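Local coordinates for protein LbaCas13a H328A (C2c2) (Lachnospiraceae bacterium NK4A179, PDB 5WLH) that binds CRISPR RNA as a guide and, as a Cas13a effector, probably cleaves target RNA with its HEPN nuclease domains, at residues D176-I181 with F207-S212; G1210-Y1215 with S1223-S1228; T1243-Y1248 with L1263-E1268. All blocks are in the same frame, centred on the assembly; numbering follows the deposited sequence.

Interaction 1 (D176-I181 with F207-S212); sequences DIIDRI and FDLPYS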
loop_
_atom_site.group_PDB
_atom_site.type_symbol
_atom_site.label_atom_id
_atom_site.label_comp_id
_atom_site.label_asym_id
_atom_site.label_seq_id
_atom_site.Cartn_x
_atom_site.Cartn_y
_atom_site.Cartn_z
ATOM N N ASP A 176 7.263 -19.276 -40.519
ATOM C CA ASP A 176 7.816 -18.633 -39.330
ATOM C C ASP A 176 7.345 -17.189 -39.213
ATOM O O ASP A 176 7.116 -16.692 -38.104
ATOM C CB ASP A 176 9.343 -18.700 -39.351
ATOM C CG ASP A 176 9.968 -18.215 -38.050
ATOM O OD1 ASP A 176 9.687 -18.810 -36.985
ATOM O OD2 ASP A 176 10.734 -17.231 -38.093
ATOM N N ILE A 177 7.203 -16.497 -40.343
ATOM C CA ILE A 177 6.595 -15.171 -40.323
ATOM C C ILE A 177 5.168 -15.256 -39.794
ATOM O O ILE A 177 4.742 -14.434 -38.973
ATOM C CB ILE A 177 6.640 -14.545 -41.726
ATOM C CG1 ILE A 177 8.079 -14.168 -42.096
ATOM C CG2 ILE A 177 5.717 -13.341 -41.802
ATOM C CD1 ILE A 177 8.298 -14.010 -43.580
ATOM N N ILE A 178 4.414 -16.259 -40.246
ATOM C CA ILE A 178 3.046 -16.441 -39.770
ATOM C C ILE A 178 3.043 -16.739 -38.274
ATOM O O ILE A 178 2.267 -16.154 -37.506
ATOM C CB ILE A 178 2.350 -17.551 -40.579
ATOM C CG1 ILE A 178 2.031 -17.042 -41.989
ATOM C CG2 ILE A 178 1.094 -18.033 -39.860
ATOM C CD1 ILE A 178 1.692 -18.126 -42.992
ATOM N N ASP A 179 3.925 -17.642 -37.837
ATOM C CA ASP A 179 4.008 -17.967 -36.418
ATOM C C ASP A 179 4.362 -16.740 -35.589
ATOM O O ASP A 179 3.808 -16.536 -34.503
ATOM C CB ASP A 179 5.030 -19.076 -36.191
ATOM C CG ASP A 179 4.478 -20.445 -36.513
ATOM O OD1 ASP A 179 3.280 -20.529 -36.847
ATOM O OD2 ASP A 179 5.234 -21.436 -36.420
ATOM N N ARG A 180 5.281 -15.909 -36.084
ATOM C CA ARG A 180 5.673 -14.716 -35.340
ATOM C C ARG A 180 4.542 -13.702 -35.282
ATOM O O ARG A 180 4.307 -13.085 -34.235
ATOM C CB ARG A 180 6.921 -14.098 -35.971
ATOM C CG ARG A 180 8.207 -14.738 -35.486
ATOM C CD ARG A 180 9.365 -14.536 -36.455
ATOM N NE ARG A 180 10.471 -15.416 -36.095
ATOM C CZ ARG A 180 11.429 -15.088 -35.237
ATOM N NH1 ARG A 180 11.424 -13.889 -34.670
ATOM N NH2 ARG A 180 12.390 -15.953 -34.950
ATOM N N ILE A 181 3.831 -13.519 -36.397
ATOM C CA ILE A 181 2.754 -12.536 -36.463
ATOM C C ILE A 181 1.613 -12.923 -35.534
ATOM O O ILE A 181 1.007 -12.066 -34.874
ATOM C CB ILE A 181 2.263 -12.395 -37.913
ATOM C CG1 ILE A 181 3.250 -11.566 -38.729
ATOM C CG2 ILE A 181 0.890 -11.771 -37.953
ATOM C CD1 ILE A 181 2.756 -11.241 -40.105
ATOM N N PHE A 207 -1.281 -18.273 -48.346
ATOM C CA PHE A 207 0.023 -18.048 -48.944
ATOM C C PHE A 207 0.576 -19.293 -49.626
ATOM O O PHE A 207 1.780 -19.361 -49.895
ATOM C CB PHE A 207 0.974 -17.499 -47.886
ATOM C CG PHE A 207 0.588 -16.118 -47.429
ATOM C CD1 PHE A 207 0.696 -15.043 -48.301
ATOM C CD2 PHE A 207 0.071 -15.897 -46.161
ATOM C CE1 PHE A 207 0.329 -13.772 -47.906
ATOM C CE2 PHE A 207 -0.296 -14.625 -45.760
ATOM C CZ PHE A 207 -0.167 -13.561 -46.638
ATOM N N ASP A 208 -0.297 -20.257 -49.927
ATOM C CA ASP A 208 0.036 -21.457 -50.703
ATOM C C ASP A 208 1.245 -22.193 -50.131
ATOM O O ASP A 208 2.151 -22.611 -50.857
ATOM C CB ASP A 208 0.252 -21.105 -52.175
ATOM C CG ASP A 208 -0.967 -20.459 -52.799
ATOM O OD1 ASP A 208 -2.046 -21.086 -52.765
ATOM O OD2 ASP A 208 -0.849 -19.326 -53.320
ATOM N N LEU A 209 1.252 -22.355 -48.802
ATOM C CA LEU A 209 2.291 -23.103 -48.113
ATOM C C LEU A 209 1.715 -24.427 -47.643
ATOM O O LEU A 209 0.628 -24.439 -47.052
ATOM C CB LEU A 209 2.843 -22.307 -46.918
ATOM C CG LEU A 209 3.394 -20.909 -47.257
ATOM C CD1 LEU A 209 3.841 -20.160 -46.004
ATOM C CD2 LEU A 209 4.549 -21.003 -48.270
ATOM N N PRO A 210 2.370 -25.555 -47.916
ATOM C CA PRO A 210 1.810 -26.839 -47.483
ATOM C C PRO A 210 1.670 -26.873 -45.972
ATOM O O PRO A 210 2.584 -26.496 -45.234
ATOM C CB PRO A 210 2.833 -27.864 -47.985
ATOM C CG PRO A 210 3.477 -27.189 -49.149
ATOM C CD PRO A 210 3.579 -25.738 -48.736
ATOM N N TYR A 211 0.501 -27.318 -45.524
ATOM C CA TYR A 211 0.187 -27.303 -44.109
ATOM C C TYR A 211 -0.910 -28.310 -43.837
ATOM O O TYR A 211 -1.872 -28.418 -44.604
ATOM C CB TYR A 211 -0.256 -25.910 -43.664
ATOM C CG TYR A 211 -0.407 -25.805 -42.181
ATOM C CD1 TYR A 211 0.704 -25.832 -41.355
ATOM C CD2 TYR A 211 -1.655 -25.660 -41.604
ATOM C CE1 TYR A 211 0.580 -25.722 -39.991
ATOM C CE2 TYR A 211 -1.790 -25.549 -40.228
ATOM C CZ TYR A 211 -0.667 -25.578 -39.435
ATOM O OH TYR A 211 -0.781 -25.496 -38.073
ATOM N N SER A 212 -0.779 -29.020 -42.724
ATOM C CA SER A 212 -1.814 -29.943 -42.302
ATOM C C SER A 212 -2.133 -29.695 -40.840
ATOM O O SER A 212 -1.227 -29.620 -40.005
ATOM C CB SER A 212 -1.384 -31.396 -42.544
ATOM O OG SER A 212 -1.315 -31.630 -43.943
#

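Interaction 2 (G1210-Y1215 with S1223-S1228); sequences GEFYRY and SDCYAS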
loop_
_atom_site.group_PDB
_atom_site.type_symbol
_atom_site.label_atom_id
_atom_site.label_comp_id
_atom_site.label_asym_id
_atom_site.label_seq_id
_atom_site.Cartn_x
_atom_site.Cartn_y
_atom_site.Cartn_z
ATOM N N GLY A 1210 -2.136 -14.280 27.444
ATOM C CA GLY A 1210 -2.037 -15.120 28.631
ATOM C C GLY A 1210 -3.352 -15.218 29.380
ATOM O O GLY A 1210 -3.782 -16.306 29.773
ATOM N N GLU A 1211 -4.024 -14.087 29.563
ATOM C CA GLU A 1211 -5.298 -14.108 30.265
ATOM C C GLU A 1211 -6.342 -14.895 29.491
ATOM O O GLU A 1211 -7.147 -15.627 30.083
ATOM C CB GLU A 1211 -5.764 -12.677 30.512
ATOM C CG GLU A 1211 -4.847 -11.936 31.437
ATOM C CD GLU A 1211 -5.023 -10.440 31.347
ATOM O OE1 GLU A 1211 -5.785 -9.979 30.465
ATOM O OE2 GLU A 1211 -4.392 -9.731 32.155
ATOM N N PHE A 1212 -6.350 -14.763 28.162
ATOM C CA PHE A 1212 -7.282 -15.536 27.353
ATOM C C PHE A 1212 -7.079 -17.025 27.566
ATOM O O PHE A 1212 -8.052 -17.779 27.698
ATOM C CB PHE A 1212 -7.098 -15.205 25.878
ATOM C CG PHE A 1212 -8.078 -15.881 24.995
ATOM C CD1 PHE A 1212 -7.839 -17.184 24.526
ATOM C CD2 PHE A 1212 -9.239 -15.242 24.629
ATOM C CE1 PHE A 1212 -8.748 -17.804 23.708
ATOM C CE2 PHE A 1212 -10.158 -15.867 23.807
ATOM C CZ PHE A 1212 -9.907 -17.151 23.337
ATOM N N TYR A 1213 -5.820 -17.460 27.573
ATOM C CA TYR A 1213 -5.508 -18.853 27.868
ATOM C C TYR A 1213 -6.107 -19.282 29.202
ATOM O O TYR A 1213 -6.647 -20.383 29.316
ATOM C CB TYR A 1213 -3.997 -19.053 27.860
ATOM C CG TYR A 1213 -3.433 -19.412 26.495
ATOM C CD1 TYR A 1213 -3.226 -18.433 25.518
ATOM C CD2 TYR A 1213 -3.108 -20.733 26.177
ATOM C CE1 TYR A 1213 -2.702 -18.758 24.268
ATOM C CE2 TYR A 1213 -2.593 -21.065 24.926
ATOM C CZ TYR A 1213 -2.390 -20.075 23.978
ATOM O OH TYR A 1213 -1.886 -20.403 22.734
ATOM N N ARG A 1214 -6.050 -18.413 30.217
ATOM C CA ARG A 1214 -6.616 -18.747 31.521
ATOM C C ARG A 1214 -8.135 -18.659 31.535
ATOM O O ARG A 1214 -8.777 -19.321 32.358
ATOM C CB ARG A 1214 -6.017 -17.852 32.613
ATOM C CG ARG A 1214 -4.500 -17.899 32.596
ATOM C CD ARG A 1214 -3.914 -18.746 33.720
ATOM N NE ARG A 1214 -4.696 -18.695 34.950
ATOM C CZ ARG A 1214 -5.129 -19.760 35.620
ATOM N NH1 ARG A 1214 -4.891 -20.987 35.182
ATOM N NH2 ARG A 1214 -5.821 -19.590 36.731
ATOM N N TYR A 1215 -8.725 -17.884 30.628
ATOM C CA TYR A 1215 -10.159 -17.953 30.398
ATOM C C TYR A 1215 -10.547 -19.278 29.763
ATOM O O TYR A 1215 -11.465 -19.962 30.227
ATOM C CB TYR A 1215 -10.597 -16.786 29.508
ATOM C CG TYR A 1215 -11.835 -17.050 28.676
ATOM C CD1 TYR A 1215 -13.079 -17.213 29.273
ATOM C CD2 TYR A 1215 -11.762 -17.105 27.286
ATOM C CE1 TYR A 1215 -14.197 -17.438 28.529
ATOM C CE2 TYR A 1215 -12.876 -17.329 26.529
ATOM C CZ TYR A 1215 -14.093 -17.493 27.141
ATOM O OH TYR A 1215 -15.206 -17.718 26.382
ATOM N N SER A 1223 -6.876 -28.339 23.970
ATOM C CA SER A 1223 -5.799 -27.906 24.843
ATOM C C SER A 1223 -5.355 -26.475 24.576
ATOM O O SER A 1223 -4.616 -25.915 25.395
ATOM C CB SER A 1223 -4.592 -28.849 24.718
ATOM O OG SER A 1223 -4.902 -30.139 25.214
ATOM N N ASP A 1224 -5.787 -25.864 23.465
ATOM C CA ASP A 1224 -5.390 -24.491 23.131
ATOM C C ASP A 1224 -6.492 -23.877 22.260
ATOM O O ASP A 1224 -6.427 -23.923 21.028
ATOM C CB ASP A 1224 -4.034 -24.451 22.436
ATOM C CG ASP A 1224 -3.490 -23.031 22.280
ATOM O OD1 ASP A 1224 -4.293 -22.077 22.287
ATOM O OD2 ASP A 1224 -2.256 -22.860 22.172
ATOM N N CYS A 1225 -7.481 -23.270 22.922
ATOM C CA CYS A 1225 -8.580 -22.625 22.211
ATOM C C CYS A 1225 -8.088 -21.452 21.365
ATOM O O CYS A 1225 -8.590 -21.219 20.260
ATOM C CB CYS A 1225 -9.634 -22.152 23.214
ATOM S SG CYS A 1225 -11.022 -21.257 22.475
ATOM N N TYR A 1226 -7.122 -20.691 21.877
ATOM C CA TYR A 1226 -6.594 -19.552 21.120
ATOM C C TYR A 1226 -6.106 -19.990 19.747
ATOM O O TYR A 1226 -6.337 -19.305 18.737
ATOM C CB TYR A 1226 -5.456 -18.912 21.912
ATOM C CG TYR A 1226 -4.676 -17.834 21.208
ATOM C CD1 TYR A 1226 -3.594 -18.158 20.391
ATOM C CD2 TYR A 1226 -4.989 -16.487 21.387
ATOM C CE1 TYR A 1226 -2.872 -17.192 19.760
ATOM C CE2 TYR A 1226 -4.253 -15.499 20.756
ATOM C CZ TYR A 1226 -3.195 -15.869 19.941
ATOM O OH TYR A 1226 -2.439 -14.921 19.306
ATOM N N ALA A 1227 -5.436 -21.134 19.694
ATOM C CA ALA A 1227 -4.856 -21.658 18.470
ATOM C C ALA A 1227 -5.821 -22.521 17.668
ATOM O O ALA A 1227 -5.413 -23.084 16.643
ATOM C CB ALA A 1227 -3.588 -22.465 18.797
ATOM N N SER A 1228 -7.077 -22.663 18.103
ATOM C CA SER A 1228 -8.006 -23.521 17.378
ATOM C C SER A 1228 -8.224 -22.976 15.975
ATOM O O SER A 1228 -8.452 -21.776 15.791
ATOM C CB SER A 1228 -9.340 -23.634 18.118
ATOM O OG SER A 1228 -10.129 -24.669 17.553
#

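Interaction 3 (T1243-Y1248 with L1263-E1268); sequences TELRNY and LGIYSE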
loop_
_atom_site.group_PDB
_atom_site.type_symbol
_atom_site.label_atom_id
_atom_site.label_comp_id
_atom_site.label_asym_id
_atom_site.label_seq_id
_atom_site.Cartn_x
_atom_site.Cartn_y
_atom_site.Cartn_z
ATOM N N THR A 1243 5.783 -14.697 16.330
ATOM C CA THR A 1243 5.815 -13.748 17.439
ATOM C C THR A 1243 7.190 -13.124 17.590
ATOM O O THR A 1243 7.317 -11.907 17.784
ATOM C CB THR A 1243 5.429 -14.454 18.739
ATOM O OG1 THR A 1243 4.150 -15.060 18.572
ATOM C CG2 THR A 1243 5.385 -13.453 19.882
ATOM N N GLU A 1244 8.236 -13.949 17.502
ATOM C CA GLU A 1244 9.590 -13.430 17.618
ATOM C C GLU A 1244 9.891 -12.426 16.516
ATOM O O GLU A 1244 10.490 -11.376 16.773
ATOM C CB GLU A 1244 10.596 -14.577 17.580
ATOM C CG GLU A 1244 12.043 -14.106 17.633
ATOM C CD GLU A 1244 12.975 -15.181 18.156
ATOM O OE1 GLU A 1244 13.003 -15.399 19.387
ATOM O OE2 GLU A 1244 13.662 -15.821 17.334
ATOM N N LEU A 1245 9.490 -12.737 15.280
ATOM C CA LEU A 1245 9.739 -11.813 14.174
ATOM C C LEU A 1245 8.974 -10.506 14.379
ATOM O O LEU A 1245 9.525 -9.413 14.220
ATOM C CB LEU A 1245 9.354 -12.481 12.858
ATOM C CG LEU A 1245 9.303 -11.566 11.628
ATOM C CD1 LEU A 1245 10.681 -10.993 11.344
ATOM C CD2 LEU A 1245 8.774 -12.377 10.420
ATOM N N ARG A 1246 7.694 -10.603 14.741
ATOM C CA ARG A 1246 6.897 -9.415 15.010
ATOM C C ARG A 1246 7.565 -8.547 16.067
ATOM O O ARG A 1246 7.701 -7.326 15.908
ATOM C CB ARG A 1246 5.499 -9.854 15.465
ATOM C CG ARG A 1246 4.525 -8.727 15.720
ATOM C CD ARG A 1246 4.348 -8.422 17.191
ATOM N NE ARG A 1246 3.630 -7.161 17.367
ATOM C CZ ARG A 1246 2.308 -7.052 17.352
ATOM N NH1 ARG A 1246 1.551 -8.135 17.177
ATOM N NH2 ARG A 1246 1.739 -5.862 17.505
ATOM N N ASN A 1247 8.003 -9.175 17.160
ATOM C CA ASN A 1247 8.629 -8.413 18.232
ATOM C C ASN A 1247 9.943 -7.818 17.773
ATOM O O ASN A 1247 10.266 -6.674 18.115
ATOM C CB ASN A 1247 8.852 -9.299 19.455
ATOM C CG ASN A 1247 7.566 -9.617 20.196
ATOM O OD1 ASN A 1247 6.554 -8.922 20.065
ATOM N ND2 ASN A 1247 7.609 -10.667 21.002
ATOM N N TYR A 1248 10.722 -8.587 17.006
ATOM C CA TYR A 1248 11.991 -8.085 16.506
ATOM C C TYR A 1248 11.783 -6.782 15.754
ATOM O O TYR A 1248 12.483 -5.793 15.985
ATOM C CB TYR A 1248 12.637 -9.136 15.608
ATOM C CG TYR A 1248 14.027 -8.785 15.151
ATOM C CD1 TYR A 1248 15.135 -9.156 15.894
ATOM C CD2 TYR A 1248 14.230 -8.077 13.975
ATOM C CE1 TYR A 1248 16.401 -8.840 15.477
ATOM C CE2 TYR A 1248 15.490 -7.748 13.556
ATOM C CZ TYR A 1248 16.578 -8.132 14.313
ATOM O OH TYR A 1248 17.850 -7.804 13.892
ATOM N N LEU A 1263 16.938 -7.037 4.025
ATOM C CA LEU A 1263 16.568 -8.080 3.074
ATOM C C LEU A 1263 16.207 -9.372 3.779
ATOM O O LEU A 1263 15.302 -10.091 3.346
ATOM C CB LEU A 1263 17.703 -8.337 2.084
ATOM C CG LEU A 1263 17.743 -7.346 0.929
ATOM C CD1 LEU A 1263 18.985 -7.642 0.119
ATOM C CD2 LEU A 1263 16.503 -7.465 0.039
ATOM N N GLY A 1264 16.916 -9.697 4.860
ATOM C CA GLY A 1264 16.612 -10.923 5.576
ATOM C C GLY A 1264 15.273 -10.859 6.287
ATOM O O GLY A 1264 14.565 -11.863 6.385
ATOM N N ILE A 1265 14.926 -9.687 6.816
ATOM C CA ILE A 1265 13.632 -9.533 7.472
ATOM C C ILE A 1265 12.516 -9.586 6.441
ATOM O O ILE A 1265 11.533 -10.317 6.610
ATOM C CB ILE A 1265 13.593 -8.230 8.280
ATOM C CG1 ILE A 1265 14.573 -8.296 9.456
ATOM C CG2 ILE A 1265 12.158 -7.978 8.824
ATOM C CD1 ILE A 1265 15.075 -6.919 9.910
ATOM N N TYR A 1266 12.664 -8.825 5.348
ATOM C CA TYR A 1266 11.686 -8.899 4.270
ATOM C C TYR A 1266 11.590 -10.322 3.735
ATOM O O TYR A 1266 10.498 -10.802 3.406
ATOM C CB TYR A 1266 12.057 -7.910 3.160
ATOM C CG TYR A 1266 11.483 -6.533 3.403
ATOM C CD1 TYR A 1266 12.028 -5.693 4.367
ATOM C CD2 TYR A 1266 10.362 -6.096 2.691
ATOM C CE1 TYR A 1266 11.477 -4.426 4.611
ATOM C CE2 TYR A 1266 9.809 -4.846 2.923
ATOM C CZ TYR A 1266 10.353 -4.033 3.894
ATOM O OH TYR A 1266 9.795 -2.800 4.133
ATOM N N SER A 1267 12.724 -11.029 3.679
ATOM C CA SER A 1267 12.696 -12.416 3.224
ATOM C C SER A 1267 11.856 -13.272 4.155
ATOM O O SER A 1267 11.102 -14.138 3.698
ATOM C CB SER A 1267 14.115 -13.009 3.154
ATOM O OG SER A 1267 14.882 -12.390 2.157
ATOM N N GLU A 1268 11.990 -13.063 5.465
ATOM C CA GLU A 1268 11.246 -13.917 6.379
ATOM C C GLU A 1268 9.768 -13.553 6.392
ATOM O O GLU A 1268 8.916 -14.437 6.549
ATOM C CB GLU A 1268 11.835 -13.857 7.788
ATOM C CG GLU A 1268 11.123 -14.851 8.702
ATOM C CD GLU A 1268 11.707 -14.912 10.093
ATOM O OE1 GLU A 1268 11.149 -15.666 10.913
ATOM O OE2 GLU A 1268 12.704 -14.207 10.363
#

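Interaction 1 (D176-I181 with F207-S212)
Phe-207 reaches Ile-178 with one ring carbon: its CD2 lies 4.2 Å from Ile-178 CD1, and the two side chains pass each other at a slant. Backbones stay well apart here, the CA atoms of Ile-178 and Phe-207 being 9.8 Å from one another, and the gap is bridged by side chains alone. Ile-178 does this with its longer branch. CG1 stands beside the backbone N and opposite the carbonyl carbon (chi1 -73°), which carries CD1 out toward the loop.

Phe-207 is the first residue to leave the helical conformation after helix 193-206. Asp-208 follows with positive phi (53°) and is the C-prime residue of a Schellman motif, in which Leu-209 N bonds back to Met-204 O. This reversal ends the helix, and Leu-209, the next residue along, again directs its side chain at helix 175-185. Its CD1 is 4.2 Å from the same Ile-178 CD1, so a single methyl serves both partners. Met-204 touches both Ile-178 and Leu-209 and extends this apolar patch. Further on, Tyr-211 turns back onto Lys-200 and Met-204 of the preceding helix 193-206, while Lys-200 also forms a salt bridge with Asp-179.

The two segments bury only 83 Å² between them, both sides summed, with no hydrogen bond across. Within 176-181, Arg-180 NE bonds to Asp-176 OD2 at 2.7 Å, approaching from above the carboxylate plane (36° out of it).

Interaction 2 (G1210-Y1215 with S1223-S1228)
The rings of Tyr-1213 and Tyr-1226 meet obliquely, their planes 32° apart and their centroids separated by 5.6 Å, which is neither a stack nor an edge-to-face pair. The close touch is made by Tyr-1213 CE1, 3.6 Å from Tyr-1226 CB. Beyond that point the phenol continues to Asp-1224, where Tyr-1213 OH donates to OD2 in a short bond of 2.5 Å. The hydroxyl arrives on the syn side of the carboxylate, 17° out of its plane.

The other carboxylate oxygen faces the loop's own backbone: Ala-1227 N donates to Asp-1224 OD1 at 3.0 Å, from well above the carboxylate plane. One side chain thus grips both the helix and the turn, and its rotation is fixed from two directions. With a leucine here, Tyr-1213 OH would probably lose its acceptor across the contact, and Ala-1227 N would be likely to keep just its weak bond to the backbone O of that same position.

Phe-1212 crosses Tyr-1226 at a slant, its CG anti to the backbone N (chi1 -176°), and presents its edge to the loop. Its CE1 is 3.8 Å from Tyr-1226 N, near the ring plane. Cys-1225 SG approaches the same edge, 4.3 Å from Phe-1212 CE1, a sulfur-aromatic contact. Met-1179 of helix 1171-1180 touches both Phe-1212 and Tyr-1226, adding to this apolar side.

The loop itself combines an Asx motif at Asp-1224 with a type I beta turn from Cys-1225 to Ser-1228, and the Asx residue, through its other oxygen, also ties this loop to helix 1205-1216.

Interaction 3 (T1243-Y1248 with L1263-E1268)
Leu-1245 and Tyr-1248 on one helix pack against Ile-1265 and Glu-1268 on another in a buried helix-helix contact, joining helix 1239-1250 to helix 1262-1273. The short segments run roughly antiparallel, with 140° between their N-to-C directions. Their axes come no closer than 11.5 Å, and the nearest CA atoms, those of Leu-1245 and Ile-1265, are 8.1 Å apart; side chains bridge the gap, and no hydrogen bond crosses it.

Leu-1245 makes contact with both methyls. CD1 lies 4.2 Å from Ile-1265 CG2, while CD2 rests 3.8 Å from Glu-1268 CG. The leucine and the glutamate approach from opposite directions. With its CG anti to the backbone N (chi1 -175°) and the chain extended beyond, Glu-1268 stretches across toward the leucine and offers its aliphatic part. Its carboxylate is occupied as well, since OE1 forms a salt bridge with Arg-1272 of the same helix.

Helix 1239-1250 also carries Arg-1246, which opens a sequence matching the R-X4-H motif of HEPN nucleases, consistent with a place in the C-terminal HEPN domain. Arg-1246 lies off this interface, paired instead with Glu-1130 and Glu-1250.

Tyr-1248 is met at its edge, near the ring plane, by Ile-1265 CD1, 3.8 Å from Tyr-1248 CE2, and the two side chains cross at about a right angle. The tyrosine hydroxyl bonds to Asp-1259, while Arg-1260 makes a cation-pi contact with the ring. On the opposite helix Ser-1267 OG donates to Leu-1263 O at 2.6 Å; the Ser-1267 backbone N reaches that oxygen from the other face of its carbonyl plane.

Interactions 2 and 3 are buried and lie on the same side of the chain's centre, their centres about 25 Å apart, whereas interaction 1 is partly buried, its centre about 47 Å from that of the chain. No helix carries two of the contacts, although helix 1106-1145 touches side chains of both interaction 2 and interaction 3. Their chemistry differs accordingly. Peripheral interaction 1 hangs on one isoleucine methyl meeting a loop. Interaction 2 also joins a helix to a loop, but there a tyrosine-aspartate bond adds polar hold to aromatic packing. Interaction 3, whose centre is nearest the chain's centre (about 19 Å), is helix on helix; its apolar middle is flanked by polar groups paired outside the interface.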